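Side-chain contacts in acetaldehyde dehydrogenase (Acetylating) (Geobacillus thermoglucosidasius, PDB 5J78), which probably catalyses the reversible, NAD-dependent conversion of acetaldehyde and coenzyme A to acetyl-CoA, as an acetylating aldehyde dehydrogenase: residues 348-353 and 357-362; 310-315 and 321-326. One frame throughout, in Å; residues are numbered along the deposited sequence.

Contact 2 comes first along the chain, and contact 1 follows once it has closed. Their centres lie about 14 Å apart, on the same side of the chain's centre. Both are in the part of the aldehyde dehydrogenase fold that holds the seven-stranded parallel sheet. Contact 2 joins helix 303-313 to the loop that leads into helix 328-335. Contact 1 runs from strand 345-349 into the loop that leads to strand 367-373. The two meet directly: the Phe359 ring and Pro358 of contact 1 pack on Ala310 and Ile313 of contact 2. Helix 303-313 thus packs against the loop that follows strand 345-349, the neighbour of strand 298-300 in the sheet.

Contact 1. Residues 348-353 and 357-362; sequences AEETEV and YPFSIE
Tyr357 carries its CG anti to the carbonyl carbon (chi1 -66°), and Glu352 has the same first torsion, which lays the two side chains alongside each other and pointing the same way. In this aldehyde dehydrogenase fold, the contact folds the loop between parallel strands 345-349 and 367-373 back on strand 345-349. Glu352 CB sits over the centre of the Tyr357 ring, 3.4 Å from its centroid. This is a CH-pi contact, nearly along the ring normal. Glu352 CG lies just past the rim on the CE1-CZ side, 3.6 Å from Tyr357 CE1. A second CH-pi contact forms on the strand itself. Ala348 CB rests over one face of the Phe359 ring, offset toward the rim, 3.5 Å from Phe359 CE1. Between these contacts the bent chain of Glu350 brings its CD to 4.0 Å from Phe359 CB, crossing at about a right angle. An alanine in place of Tyr357 would remove the ring and is likely to leave the aliphatic part of Glu352 without its cover. Tyr371 of strand 367-373 bonds to the carbonyl of Glu352, and Phe359 also packs on helix 303-313. Tyr357 O accepts both Ser360 N and Ser360 OG, the latter at 2.7 Å and on a lone pair. Gly354 N also bonds to Ser360 OG. Ser360 CB lies 3.7 Å from Glu352 O, and Ser360 OG stands against Val353 CA.

Contact 2. Residues 310-315 and 321-326; sequences ASIIMV and AKIVGK
Ile323 inserts its two branches against Ile312 and Ile313 of helix 303-313. A short beta hairpin, strands 314-315 and 318-319, links this helix to the loop before helix 328-335 in the aldehyde dehydrogenase fold. Ile323, in that loop, packs back on the helix. The packed part is all at Ile323. With chi1 at 69°, CG1 is wedged between N and C of its own backbone, which sends CD1 to Ile313 and leaves CG2 facing Ile312. The two branches therefore serve different neighbours. CG2 of Ile323 meets Ile312 CD1 at 3.9 Å and also lies against the backbone oxygen of Ile312. CD1 of Ile323 goes to the next residue and lies 4.1 Å from Ile313 CG1. Both pairs cross at a slant, and Met334 of helix 328-335 adds to the packing on Ile312 and Ile323. The other side is looser. Val315, Ala321 and Lys322 are exposed and make no close contact across the two segments. Beyond Ile323 the chain makes a type II beta turn, closed by Lys326 N on Ile323 O, with Gly325 at positive phi. The carbonyl of Ile312 is not left to apolar neighbours alone, since Asn320 ND2 also bonds to it. On the Ile313 side, the approach of Ile323 CD1 to Ile313 CA is 4.0 Å.

Contact 1. Residues 348-353 and 357-362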
loop_
_atom_site.group_PDB
_atom_site.type_symbol
_atom_site.label_atom_id
_atom_site.label_comp_id
_atom_site.label_asym_id
_atom_site.label_seq_id
_atom_site.Cartn_x
_atom_site.Cartn_y
_atom_site.Cartn_z
ATOM N N ALA A 348 25.885 -27.849 -23.587
ATOM C CA ALA A 348 25.961 -28.715 -22.410
ATOM C C ALA A 348 24.847 -29.737 -22.430
ATOM O O ALA A 348 23.656 -29.389 -22.356
ATOM C CB ALA A 348 25.887 -27.899 -21.123
ATOM N N GLU A 349 25.242 -31.001 -22.505
ATOM C CA GLU A 349 24.301 -32.106 -22.500
ATOM C C GLU A 349 23.644 -32.149 -21.138
ATOM O O GLU A 349 24.306 -31.985 -20.119
ATOM C CB GLU A 349 25.008 -33.416 -22.833
ATOM C CG GLU A 349 24.079 -34.590 -23.052
ATOM C CD GLU A 349 24.775 -35.759 -23.726
ATOM O OE1 GLU A 349 25.736 -35.527 -24.495
ATOM O OE2 GLU A 349 24.358 -36.912 -23.490
ATOM N N GLU A 350 22.325 -32.316 -21.124
ATOM C CA GLU A 350 21.568 -32.190 -19.887
ATOM C C GLU A 350 20.420 -33.170 -19.920
ATOM O O GLU A 350 20.001 -33.593 -21.004
ATOM C CB GLU A 350 21.076 -30.746 -19.721
ATOM C CG GLU A 350 20.793 -30.310 -18.285
ATOM C CD GLU A 350 22.059 -30.160 -17.432
ATOM O OE1 GLU A 350 23.187 -30.427 -17.928
ATOM O OE2 GLU A 350 21.919 -29.764 -16.254
ATOM N N THR A 351 19.922 -33.541 -18.739
ATOM C CA THR A 351 18.758 -34.422 -18.640
ATOM C C THR A 351 17.658 -33.845 -17.740
ATOM O O THR A 351 16.496 -34.199 -17.900
ATOM C CB THR A 351 19.153 -35.819 -18.103
ATOM O OG1 THR A 351 19.648 -35.700 -16.762
ATOM C CG2 THR A 351 20.217 -36.452 -18.996
ATOM N N GLU A 352 18.031 -32.965 -16.811
ATOM C CA GLU A 352 17.084 -32.381 -15.858
ATOM C C GLU A 352 16.603 -30.958 -16.220
ATOM O O GLU A 352 17.293 -30.197 -16.905
ATOM C CB GLU A 352 17.708 -32.354 -14.458
ATOM C CG GLU A 352 17.957 -33.735 -13.854
ATOM C CD GLU A 352 16.778 -34.679 -14.020
ATOM O OE1 GLU A 352 15.700 -34.409 -13.437
ATOM O OE2 GLU A 352 16.927 -35.684 -14.750
ATOM N N VAL A 353 15.418 -30.615 -15.718
ATOM C CA VAL A 353 14.784 -29.310 -15.944
ATOM C C VAL A 353 14.311 -28.708 -14.621
ATOM O O VAL A 353 13.661 -29.381 -13.830
ATOM C CB VAL A 353 13.582 -29.441 -16.900
ATOM C CG1 VAL A 353 12.897 -28.067 -17.161
ATOM C CG2 VAL A 353 14.019 -30.095 -18.214
ATOM N N TYR A 357 18.544 -26.195 -11.945
ATOM C CA TYR A 357 19.403 -26.756 -12.981
ATOM C C TYR A 357 19.729 -25.640 -13.970
ATOM O O TYR A 357 19.029 -25.457 -14.972
ATOM C CB TYR A 357 18.726 -27.921 -13.673
ATOM C CG TYR A 357 18.512 -29.093 -12.750
ATOM C CD1 TYR A 357 19.503 -30.048 -12.579
ATOM C CD2 TYR A 357 17.332 -29.239 -12.031
ATOM C CE1 TYR A 357 19.325 -31.120 -11.729
ATOM C CE2 TYR A 357 17.146 -30.315 -11.175
ATOM C CZ TYR A 357 18.148 -31.251 -11.035
ATOM O OH TYR A 357 17.976 -32.320 -10.197
ATOM N N PRO A 358 20.788 -24.874 -13.676
ATOM C CA PRO A 358 21.056 -23.620 -14.387
ATOM C C PRO A 358 21.138 -23.731 -15.900
ATOM O O PRO A 358 20.969 -22.713 -16.576
ATOM C CB PRO A 358 22.398 -23.181 -13.809
ATOM C CG PRO A 358 22.433 -23.797 -12.447
ATOM C CD PRO A 358 21.776 -25.118 -12.607
ATOM N N PHE A 359 21.375 -24.917 -16.442
ATOM C CA PHE A 359 21.450 -25.031 -17.889
ATOM C C PHE A 359 20.049 -25.126 -18.503
ATOM O O PHE A 359 19.884 -24.922 -19.702
ATOM C CB PHE A 359 22.314 -26.228 -18.291
ATOM C CG PHE A 359 23.793 -25.952 -18.219
ATOM C CD1 PHE A 359 24.431 -25.291 -19.246
ATOM C CD2 PHE A 359 24.539 -26.348 -17.124
ATOM C CE1 PHE A 359 25.804 -25.024 -19.188
ATOM C CE2 PHE A 359 25.899 -26.083 -17.063
ATOM C CZ PHE A 359 26.525 -25.411 -18.098
ATOM N N SER A 360 19.043 -25.414 -17.687
ATOM C CA SER A 360 17.681 -25.550 -18.199
ATOM C C SER A 360 16.911 -24.221 -18.215
ATOM O O SER A 360 15.848 -24.156 -18.827
ATOM C CB SER A 360 16.887 -26.567 -17.382
ATOM O OG SER A 360 16.627 -26.066 -16.090
ATOM N N ILE A 361 17.432 -23.183 -17.552
ATOM C CA ILE A 361 16.752 -21.881 -17.518
ATOM C C ILE A 361 17.137 -21.011 -18.716
ATOM O O ILE A 361 17.967 -21.409 -19.564
ATOM C CB ILE A 361 17.041 -21.107 -16.194
ATOM C CG1 ILE A 361 18.489 -20.580 -16.111
ATOM C CG2 ILE A 361 16.735 -21.995 -15.000
ATOM C CD1 ILE A 361 18.690 -19.471 -15.073
ATOM N N GLU A 362 16.515 -19.831 -18.783
ATOM C CA GLU A 362 16.769 -18.869 -19.839
ATOM C C GLU A 362 18.120 -18.233 -19.551
ATOM O O GLU A 362 18.328 -17.658 -18.479
ATOM C CB GLU A 362 15.663 -17.791 -19.920
ATOM C CG GLU A 362 15.779 -16.937 -21.185
ATOM C CD GLU A 362 14.945 -15.665 -21.192
ATOM O OE1 GLU A 362 14.402 -15.271 -20.138
ATOM O OE2 GLU A 362 14.837 -15.063 -22.287
#

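Contact 2. Residues 310-315 and 321-326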
loop_
_atom_site.group_PDB
_atom_site.type_symbol
_atom_site.label_atom_id
_atom_site.label_comp_id
_atom_site.label_asym_id
_atom_site.label_seq_id
_atom_site.Cartn_x
_atom_site.Cartn_y
_atom_site.Cartn_z
ATOM N N ALA A 310 28.142 -23.673 -14.772
ATOM C CA ALA A 310 26.854 -23.630 -14.086
ATOM C C ALA A 310 26.909 -22.733 -12.882
ATOM O O ALA A 310 25.889 -22.192 -12.457
ATOM C CB ALA A 310 26.404 -25.009 -13.669
ATOM N N SER A 311 28.106 -22.565 -12.342
ATOM C CA SER A 311 28.302 -21.799 -11.119
ATOM C C SER A 311 28.146 -20.309 -11.330
ATOM O O SER A 311 27.871 -19.570 -10.385
ATOM C CB SER A 311 29.690 -22.090 -10.547
ATOM O OG SER A 311 29.875 -23.483 -10.430
ATOM N N ILE A 312 28.347 -19.866 -12.567
ATOM C CA ILE A 312 28.229 -18.449 -12.875
ATOM C C ILE A 312 27.000 -18.126 -13.726
ATOM O O ILE A 312 26.803 -16.974 -14.099
ATOM C CB ILE A 312 29.499 -17.936 -13.592
ATOM C CG1 ILE A 312 29.684 -18.603 -14.956
ATOM C CG2 ILE A 312 30.725 -18.178 -12.718
ATOM C CD1 ILE A 312 30.523 -17.784 -15.902
ATOM N N ILE A 313 26.186 -19.132 -14.036
ATOM C CA ILE A 313 24.971 -18.903 -14.811
ATOM C C ILE A 313 23.908 -18.225 -13.944
ATOM O O ILE A 313 23.204 -17.341 -14.423
ATOM C CB ILE A 313 24.419 -20.202 -15.413
ATOM C CG1 ILE A 313 25.224 -20.539 -16.664
ATOM C CG2 ILE A 313 22.930 -20.065 -15.809
ATOM C CD1 ILE A 313 24.861 -21.845 -17.305
ATOM N N MET A 314 23.782 -18.628 -12.683
ATOM C CA MET A 314 22.948 -17.861 -11.759
ATOM C C MET A 314 23.640 -17.556 -10.430
ATOM O O MET A 314 24.470 -18.327 -9.930
ATOM C CB MET A 314 21.595 -18.568 -11.531
ATOM C CG MET A 314 21.608 -20.011 -11.118
ATOM S SD MET A 314 20.073 -20.861 -11.630
ATOM C CE MET A 314 18.840 -19.625 -11.252
ATOM N N VAL A 315 23.328 -16.366 -9.919
ATOM C CA VAL A 315 23.739 -15.922 -8.596
ATOM C C VAL A 315 22.463 -15.578 -7.837
ATOM O O VAL A 315 21.529 -15.003 -8.408
ATOM C CB VAL A 315 24.703 -14.717 -8.650
ATOM C CG1 VAL A 315 25.926 -15.061 -9.489
ATOM C CG2 VAL A 315 24.011 -13.492 -9.209
ATOM N N ALA A 321 23.480 -11.434 -14.358
ATOM C CA ALA A 321 23.521 -10.385 -15.376
ATOM C C ALA A 321 24.899 -10.250 -16.031
ATOM O O ALA A 321 25.011 -9.736 -17.148
ATOM C CB ALA A 321 23.103 -9.037 -14.769
ATOM N N LYS A 322 25.947 -10.713 -15.352
ATOM C CA LYS A 322 27.298 -10.531 -15.874
ATOM C C LYS A 322 27.606 -11.435 -17.060
ATOM O O LYS A 322 28.552 -11.163 -17.783
ATOM C CB LYS A 322 28.333 -10.739 -14.762
ATOM C CG LYS A 322 28.484 -9.506 -13.890
ATOM C CD LYS A 322 29.087 -9.826 -12.537
ATOM C CE LYS A 322 29.087 -8.584 -11.657
ATOM N NZ LYS A 322 30.095 -8.658 -10.557
ATOM N N ILE A 323 26.818 -12.485 -17.294
ATOM C CA ILE A 323 27.023 -13.283 -18.508
ATOM C C ILE A 323 26.076 -12.914 -19.641
ATOM O O ILE A 323 26.254 -13.378 -20.758
ATOM C CB ILE A 323 26.890 -14.820 -18.253
ATOM C CG1 ILE A 323 25.442 -15.233 -17.936
ATOM C CG2 ILE A 323 27.840 -15.259 -17.151
ATOM C CD1 ILE A 323 25.195 -16.718 -18.128
ATOM N N VAL A 324 25.055 -12.114 -19.362
ATOM C CA VAL A 324 24.109 -11.725 -20.413
ATOM C C VAL A 324 24.811 -11.041 -21.570
ATOM O O VAL A 324 25.508 -10.054 -21.375
ATOM C CB VAL A 324 23.021 -10.765 -19.876
ATOM C CG1 VAL A 324 22.144 -10.251 -21.021
ATOM C CG2 VAL A 324 22.189 -11.467 -18.814
ATOM N N GLY A 325 24.620 -11.563 -22.777
ATOM C CA GLY A 325 25.145 -10.920 -23.967
ATOM C C GLY A 325 26.664 -10.984 -24.099
ATOM O O GLY A 325 27.261 -10.185 -24.822
ATOM N N LYS A 326 27.287 -11.937 -23.415
ATOM C CA LYS A 326 28.750 -12.075 -23.448
ATOM C C LYS A 326 29.225 -13.122 -24.453
ATOM O O LYS A 326 28.605 -14.172 -24.619
ATOM C CB LYS A 326 29.266 -12.413 -22.047
ATOM C CG LYS A 326 29.050 -11.285 -21.040
ATOM C CD LYS A 326 29.786 -10.025 -21.493
ATOM C CE LYS A 326 29.787 -8.935 -20.441
ATOM N NZ LYS A 326 30.510 -7.732 -20.947
#